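Local coordinates for probable eukaryotic D-amino acid tRNA deacylase, LMAJ005534AAA (PDB 1TC5), which probably hydrolyses D-tyrosyl-tRNA(Tyr) to D-tyrosine and free tRNA(Tyr), a possible defence against the harmful effects of D-tyrosine, at residues R137-E141 and S142-A146; G161-Y165 and N166-I170. All coordinates share one frame; numbering follows the deposited sequence.

Contact 1. Residues R137-E141 and S142-A146; sequences RGVDE and SRVDA
OD1 of Asp140 is gripped by two donors of Ser142: the hydroxyl OG at 2.8 Å and the backbone N at 3.2 Å, both reaching the oxygen from the same face of the carboxylate. OG arrives on the syn side and somewhat out of the plane, while the amide N stands more steeply above it. With CG anti to the backbone N (chi1 -177°), Asp140 brings OD1 to the amide and hydroxyl of Ser142, and the bond to Ser142 N makes an Asx turn. A type I beta turn from Asp140 to Arg143 is superposed on it, closed by Arg143 N on Asp140 O at 3.0 Å. The other oxygen, Asp140 OD2, lies 3.4 Å from the methylene CG of Arg143; the guanidinium is turned 81° from the carboxylate and points no N-H at it. Val139 CG1 meets Val144 CG1 at 4.0 Å, just before and just after the turn in sequence, the two side chains crossing nearly at right angles. Glu141 turns its carboxylate to His131 and Arg134 of helix 119-136. With OD1 accepting two hydrogen bonds from Ser142 and a cationic neighbour nearby, Asp140 would be expected to remain ionised.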
ATOM      1  N   ARG A 137      -0.636  21.706   7.693  1.00 17.21           N
ATOM      2  CA  ARG A 137       0.245  21.931   6.551  1.00 17.96           C
ATOM      3  C   ARG A 137       0.108  23.334   5.948  1.00 17.70           C
ATOM      4  O   ARG A 137       0.774  23.653   4.954  1.00 20.17           O
ATOM      5  CB  ARG A 137       0.022  20.838   5.488  1.00 17.17           C
ATOM      6  CG  ARG A 137       0.231  19.423   6.016  1.00 20.76           C
ATOM      7  CD  ARG A 137       1.627  19.167   6.544  1.00 17.91           C
ATOM      8  NE  ARG A 137       2.588  18.917   5.470  1.00 16.56           N
ATOM      9  CZ  ARG A 137       3.894  18.770   5.670  1.00 18.14           C
ATOM     10  NH1 ARG A 137       4.398  18.919   6.874  1.00 17.02           N
ATOM     11  NH2 ARG A 137       4.705  18.497   4.658  1.00 21.03           N
ATOM     12  N   GLY A 138      -0.718  24.177   6.556  1.00 18.17           N
ATOM     13  CA  GLY A 138      -0.833  25.569   6.163  1.00 17.97           C
ATOM     14  C   GLY A 138      -1.588  25.772   4.866  1.00 19.03           C
ATOM     15  O   GLY A 138      -1.388  26.776   4.188  1.00 18.55           O
ATOM     16  N   VAL A 139      -2.446  24.822   4.510  1.00 20.30           N
ATOM     17  CA  VAL A 139      -3.234  24.918   3.277  1.00 19.28           C
ATOM     18  C   VAL A 139      -4.255  26.058   3.373  1.00 20.73           C
ATOM     19  O   VAL A 139      -4.952  26.198   4.373  1.00 19.92           O
ATOM     20  CB  VAL A 139      -3.952  23.582   2.934  1.00 19.61           C
ATOM     21  CG1 VAL A 139      -4.834  23.734   1.702  1.00 21.70           C
ATOM     22  CG2 VAL A 139      -2.936  22.435   2.728  1.00 19.87           C
ATOM     23  N   ASP A 140      -4.315  26.870   2.320  1.00 20.10           N
ATOM     24  CA  ASP A 140      -5.335  27.914   2.189  1.00 19.70           C
ATOM     25  C   ASP A 140      -6.640  27.237   1.726  1.00 20.97           C
ATOM     26  O   ASP A 140      -6.871  26.998   0.539  1.00 21.07           O
ATOM     27  CB  ASP A 140      -4.882  29.016   1.233  1.00 18.89           C
ATOM     28  CG  ASP A 140      -5.881  30.167   1.132  1.00 22.99           C
ATOM     29  OD1 ASP A 140      -6.981  30.122   1.754  1.00 20.26           O
ATOM     30  OD2 ASP A 140      -5.649  31.152   0.413  1.00 22.60           O
ATOM     31  N   GLU A 141      -7.489  26.938   2.701  1.00 21.95           N
ATOM     32  CA  GLU A 141      -8.699  26.162   2.464  1.00 23.16           C
ATOM     33  C   GLU A 141      -9.733  26.920   1.611  1.00 23.86           C
ATOM     34  O   GLU A 141     -10.669  26.299   1.112  1.00 24.54           O
ATOM     35  CB  GLU A 141      -9.317  25.668   3.803  1.00 21.00           C
ATOM     36  CG  GLU A 141      -8.550  24.528   4.499  1.00 23.74           C
ATOM     37  CD  GLU A 141      -9.253  23.970   5.746  1.00 25.11           C
ATOM     38  OE1 GLU A 141      -9.517  24.748   6.688  1.00 25.12           O
ATOM     39  OE2 GLU A 141      -9.529  22.746   5.822  1.00 21.18           O
ATOM     40  N   SER A 142      -9.545  28.233   1.410  1.00 24.25           N
ATOM     41  CA  SER A 142     -10.412  29.016   0.520  1.00 24.10           C
ATOM     42  C   SER A 142      -9.996  28.945  -0.967  1.00 24.76           C
ATOM     43  O   SER A 142     -10.736  29.415  -1.850  1.00 26.62           O
ATOM     44  CB  SER A 142     -10.480  30.473   0.998  1.00 21.84           C
ATOM     45  OG  SER A 142      -9.326  31.177   0.591  1.00 17.72           O
ATOM     46  N   ARG A 143      -8.813  28.396  -1.231  1.00 23.19           N
ATOM     47  CA  ARG A 143      -8.262  28.278  -2.582  1.00 25.59           C
ATOM     48  C   ARG A 143      -8.315  26.844  -3.132  1.00 23.99           C
ATOM     49  O   ARG A 143      -7.976  26.619  -4.293  1.00 23.12           O
ATOM     50  CB  ARG A 143      -6.813  28.773  -2.572  1.00 30.76           C
ATOM     51  CG  ARG A 143      -6.666  30.283  -2.755  1.00 39.95           C
ATOM     52  CD  ARG A 143      -6.165  30.701  -4.144  1.00 47.08           C
ATOM     53  NE  ARG A 143      -6.907  31.841  -4.675  1.00 50.53           N
ATOM     54  CZ  ARG A 143      -6.775  33.101  -4.260  1.00 56.03           C
ATOM     55  NH1 ARG A 143      -5.920  33.424  -3.293  1.00 56.88           N
ATOM     56  NH2 ARG A 143      -7.511  34.057  -4.823  1.00 58.70           N
ATOM     57  N   VAL A 144      -8.751  25.886  -2.311  1.00 22.03           N
ATOM     58  CA  VAL A 144      -8.819  24.483  -2.729  1.00 19.32           C
ATOM     59  C   VAL A 144     -10.233  23.920  -2.679  1.00 18.78           C
ATOM     60  O   VAL A 144     -11.110  24.452  -1.990  1.00 17.15           O
ATOM     61  CB  VAL A 144      -7.892  23.568  -1.867  1.00 16.91           C
ATOM     62  CG1 VAL A 144      -6.472  24.080  -1.891  1.00 19.62           C
ATOM     63  CG2 VAL A 144      -8.400  23.420  -0.413  1.00 16.87           C
ATOM     64  N   ASP A 145     -10.440  22.821  -3.405  1.00 19.12           N
ATOM     65  CA  ASP A 145     -11.740  22.174  -3.481  1.00 18.55           C
ATOM     66  C   ASP A 145     -11.829  21.081  -2.442  1.00 19.42           C
ATOM     67  O   ASP A 145     -10.977  20.983  -1.562  1.00 18.57           O
ATOM     68  CB  ASP A 145     -12.021  21.661  -4.912  1.00 19.87           C
ATOM     69  CG  ASP A 145     -11.036  20.597  -5.387  1.00 21.58           C
ATOM     70  OD1 ASP A 145     -10.278  20.047  -4.575  1.00 22.75           O
ATOM     71  OD2 ASP A 145     -10.953  20.238  -6.578  1.00 22.28           O
ATOM     72  N   ALA A 146     -12.854  20.250  -2.551  1.00 21.31           N
ATOM     73  CA  ALA A 146     -13.097  19.167  -1.600  1.00 21.54           C
ATOM     74  C   ALA A 146     -11.973  18.118  -1.522  1.00 21.26           C
ATOM     75  O   ALA A 146     -11.777  17.471  -0.481  1.00 24.40           O
ATOM     76  CB  ALA A 146     -14.397  18.486  -1.958  1.00 23.28           C
TER

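Contact 2. Residues G161-Y165 and N166-I170; sequences GWIKY and NSRVI
Arg168 reaches back to the preceding backbone because its chain, extended through chi2, bends at chi3 (-90°) and brings the guanidinium edge to the carbonyl of Lys164; Ile163, with CG1 set between its backbone N and carbonyl carbon (chi1 59°), sends CD1 toward the same group. Arg168 NH2 donates to the carbonyl oxygen Lys164 O, which lies near the guanidinium plane. The bond is bent, with an N-H...O angle of 130°, and its 2.5 Å between NH2 and O is so short that the exact length is doubtful. Ile163 CD1 packs obliquely against the guanidinium, 3.6 Å from Arg168 NH2, and Tyr165 CA approaches that nitrogen to 3.7 Å. One guanidinium face is overlain toward its rim by the CB of Asn166. This side-chain to backbone bond ties loop 161-165 to the lead-in of strand 169-171, one of the two outermost strands of the mixed five-stranded sheet within this chain; it runs parallel to its neighbour 93-98, and helix 119-136 lies between the two in sequence, a beta-alpha-beta crossover. Asp93 bridges the two segments' meeting point from outside: OD2 forms a salt bridge with Arg168 NE and OD1 accepts from Asn166 N, so one carboxylate probably positions both the arginine and the backbone two residues before it. One face of the Tyr165 ring carries Lys164 CG over its centre. Ser167, in a left-handed backbone conformation, directs its hydroxyl to the carbonyl oxygen of Pro90.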
ATOM      1  N   GLY A 161       3.361  14.120 -16.945  1.00 25.96           N
ATOM      2  CA  GLY A 161       4.741  14.560 -16.762  1.00 24.75           C
ATOM      3  C   GLY A 161       4.992  14.907 -15.305  1.00 22.51           C
ATOM      4  O   GLY A 161       4.057  15.266 -14.579  1.00 19.91           O
ATOM      5  N   TRP A 162       6.252  14.798 -14.884  1.00 22.78           N
ATOM      6  CA  TRP A 162       6.650  15.019 -13.496  1.00 21.42           C
ATOM      7  C   TRP A 162       6.218  16.391 -13.003  1.00 20.36           C
ATOM      8  O   TRP A 162       6.331  17.382 -13.729  1.00 23.99           O
ATOM      9  CB  TRP A 162       8.162  14.893 -13.363  1.00 22.99           C
ATOM     10  CG  TRP A 162       8.692  15.061 -11.942  1.00 26.19           C
ATOM     11  CD1 TRP A 162       8.850  14.090 -10.992  1.00 25.98           C
ATOM     12  CD2 TRP A 162       9.149  16.283 -11.346  1.00 23.14           C
ATOM     13  NE1 TRP A 162       9.371  14.638  -9.842  1.00 26.97           N
ATOM     14  CE2 TRP A 162       9.553  15.987 -10.032  1.00 26.14           C
ATOM     15  CE3 TRP A 162       9.226  17.616 -11.792  1.00 26.12           C
ATOM     16  CZ2 TRP A 162      10.059  16.962  -9.164  1.00 25.13           C
ATOM     17  CZ3 TRP A 162       9.719  18.579 -10.936  1.00 26.80           C
ATOM     18  CH2 TRP A 162      10.130  18.249  -9.632  1.00 25.14           C
ATOM     19  N   ILE A 163       5.704  16.438 -11.771  1.00 21.07           N
ATOM     20  CA  ILE A 163       5.439  17.709 -11.082  1.00 19.15           C
ATOM     21  C   ILE A 163       6.146  17.751  -9.739  1.00 19.38           C
ATOM     22  O   ILE A 163       6.339  16.714  -9.057  1.00 18.76           O
ATOM     23  CB  ILE A 163       3.923  18.014 -10.842  1.00 20.45           C
ATOM     24  CG1 ILE A 163       3.241  16.934  -9.996  1.00 20.84           C
ATOM     25  CG2 ILE A 163       3.202  18.263 -12.166  1.00 25.08           C
ATOM     26  CD1 ILE A 163       1.864  17.350  -9.545  1.00 25.44           C
ATOM     27  N   LYS A 164       6.526  18.967  -9.375  1.00 17.53           N
ATOM     28  CA  LYS A 164       7.178  19.249  -8.116  1.00 18.95           C
ATOM     29  C   LYS A 164       6.124  19.193  -7.030  1.00 18.12           C
ATOM     30  O   LYS A 164       4.972  19.474  -7.293  1.00 17.34           O
ATOM     31  CB  LYS A 164       7.814  20.645  -8.143  1.00 19.40           C
ATOM     32  CG  LYS A 164       8.793  20.902  -6.977  1.00 21.80           C
ATOM     33  CD  LYS A 164       9.329  22.338  -6.985  1.00 25.82           C
ATOM     34  CE  LYS A 164       9.969  22.691  -5.635  1.00 28.54           C
ATOM     35  NZ  LYS A 164      10.788  23.933  -5.673  1.00 25.99           N
ATOM     36  N   TYR A 165       6.524  18.766  -5.834  1.00 18.92           N
ATOM     37  CA  TYR A 165       5.738  18.923  -4.616  1.00 16.27           C
ATOM     38  C   TYR A 165       5.436  20.419  -4.410  1.00 18.88           C
ATOM     39  O   TYR A 165       6.132  21.290  -4.967  1.00 17.49           O
ATOM     40  CB  TYR A 165       6.516  18.359  -3.408  1.00 19.89           C
ATOM     41  CG  TYR A 165       7.939  18.896  -3.330  1.00 17.99           C
ATOM     42  CD1 TYR A 165       8.202  20.135  -2.746  1.00 20.29           C
ATOM     43  CD2 TYR A 165       9.002  18.186  -3.866  1.00 18.00           C
ATOM     44  CE1 TYR A 165       9.478  20.654  -2.698  1.00 20.83           C
ATOM     45  CE2 TYR A 165      10.303  18.695  -3.814  1.00 22.27           C
ATOM     46  CZ  TYR A 165      10.520  19.946  -3.239  1.00 21.15           C
ATOM     47  OH  TYR A 165      11.786  20.472  -3.171  1.00 21.94           O
ATOM     48  N   ASN A 166       4.402  20.723  -3.624  1.00 18.03           N
ATOM     49  CA  ASN A 166       3.993  22.109  -3.367  1.00 16.26           C
ATOM     50  C   ASN A 166       3.104  22.245  -2.118  1.00 16.61           C
ATOM     51  O   ASN A 166       2.100  22.939  -2.116  1.00 18.24           O
ATOM     52  CB  ASN A 166       3.293  22.725  -4.587  1.00 18.15           C
ATOM     53  CG  ASN A 166       3.154  24.241  -4.477  1.00 21.40           C
ATOM     54  OD1 ASN A 166       2.184  24.838  -4.978  1.00 24.70           O
ATOM     55  ND2 ASN A 166       4.106  24.868  -3.802  1.00 21.35           N
ATOM     56  N   SER A 167       3.501  21.569  -1.047  1.00 16.78           N
ATOM     57  CA  SER A 167       2.813  21.637   0.242  1.00 16.73           C
ATOM     58  C   SER A 167       1.332  21.251   0.135  1.00 16.72           C
ATOM     59  O   SER A 167       0.486  21.813   0.826  1.00 17.81           O
ATOM     60  CB  SER A 167       2.970  23.020   0.903  1.00 18.48           C
ATOM     61  OG  SER A 167       4.317  23.390   1.092  1.00 19.84           O
ATOM     62  N   ARG A 168       1.028  20.262  -0.703  1.00 17.85           N
ATOM     63  CA  ARG A 168      -0.365  19.869  -0.957  1.00 16.68           C
ATOM     64  C   ARG A 168      -0.880  18.903   0.075  1.00 13.59           C
ATOM     65  O   ARG A 168      -0.115  18.156   0.676  1.00 15.68           O
ATOM     66  CB  ARG A 168      -0.520  19.280  -2.356  1.00 18.38           C
ATOM     67  CG  ARG A 168      -0.253  20.323  -3.408  1.00 18.84           C
ATOM     68  CD  ARG A 168      -0.506  19.889  -4.816  1.00 26.36           C
ATOM     69  NE  ARG A 168       0.705  19.319  -5.355  1.00 32.78           N
ATOM     70  CZ  ARG A 168       1.516  19.886  -6.231  1.00 26.98           C
ATOM     71  NH1 ARG A 168       1.258  21.052  -6.821  1.00 24.13           N
ATOM     72  NH2 ARG A 168       2.618  19.234  -6.543  1.00 28.43           N
ATOM     73  N   VAL A 169      -2.185  18.957   0.313  1.00 15.31           N
ATOM     74  CA  VAL A 169      -2.887  17.926   1.065  1.00 15.51           C
ATOM     75  C   VAL A 169      -4.072  17.536   0.164  1.00 16.28           C
ATOM     76  O   VAL A 169      -5.105  18.226   0.127  1.00 16.35           O
ATOM     77  CB  VAL A 169      -3.356  18.429   2.462  1.00 12.74           C
ATOM     78  CG1 VAL A 169      -4.200  17.379   3.144  1.00 15.95           C
ATOM     79  CG2 VAL A 169      -2.186  18.808   3.325  1.00 17.62           C
ATOM     80  N   ILE A 170      -3.858  16.464  -0.599  1.00 14.79           N
ATOM     81  CA  ILE A 170      -4.825  15.925  -1.528  1.00 15.51           C
ATOM     82  C   ILE A 170      -5.516  14.780  -0.827  1.00 15.59           C
ATOM     83  O   ILE A 170      -4.875  14.027  -0.123  1.00 18.10           O
ATOM     84  CB  ILE A 170      -4.143  15.413  -2.832  1.00 14.30           C
ATOM     85  CG1 ILE A 170      -3.220  16.472  -3.445  1.00 17.76           C
ATOM     86  CG2 ILE A 170      -5.195  14.970  -3.831  1.00 17.73           C
ATOM     87  CD1 ILE A 170      -3.879  17.847  -3.723  1.00 17.65           C
TER

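Overall arrangement
Contact 1 comes first along the chain, in the loop that leaves the C-terminal end of helix 119-136; contact 2 follows in series and ends on strand 169-171. Their centres are about 14 Å apart, yet they touch: Val169 of contact 2 packs against Arg137 and Val139 of contact 1, and also against Val133 and Arg134 of the helix. Both are surface arrangements, and neither is touched by the other subunit of the homodimer. Together they bracket the excursion between the helix and strand 169-171, an outermost strand of the five-stranded sheet within this chain, so the start of the loop, through Arg137 and Val139, packs on the chain as it re-enters that sheet.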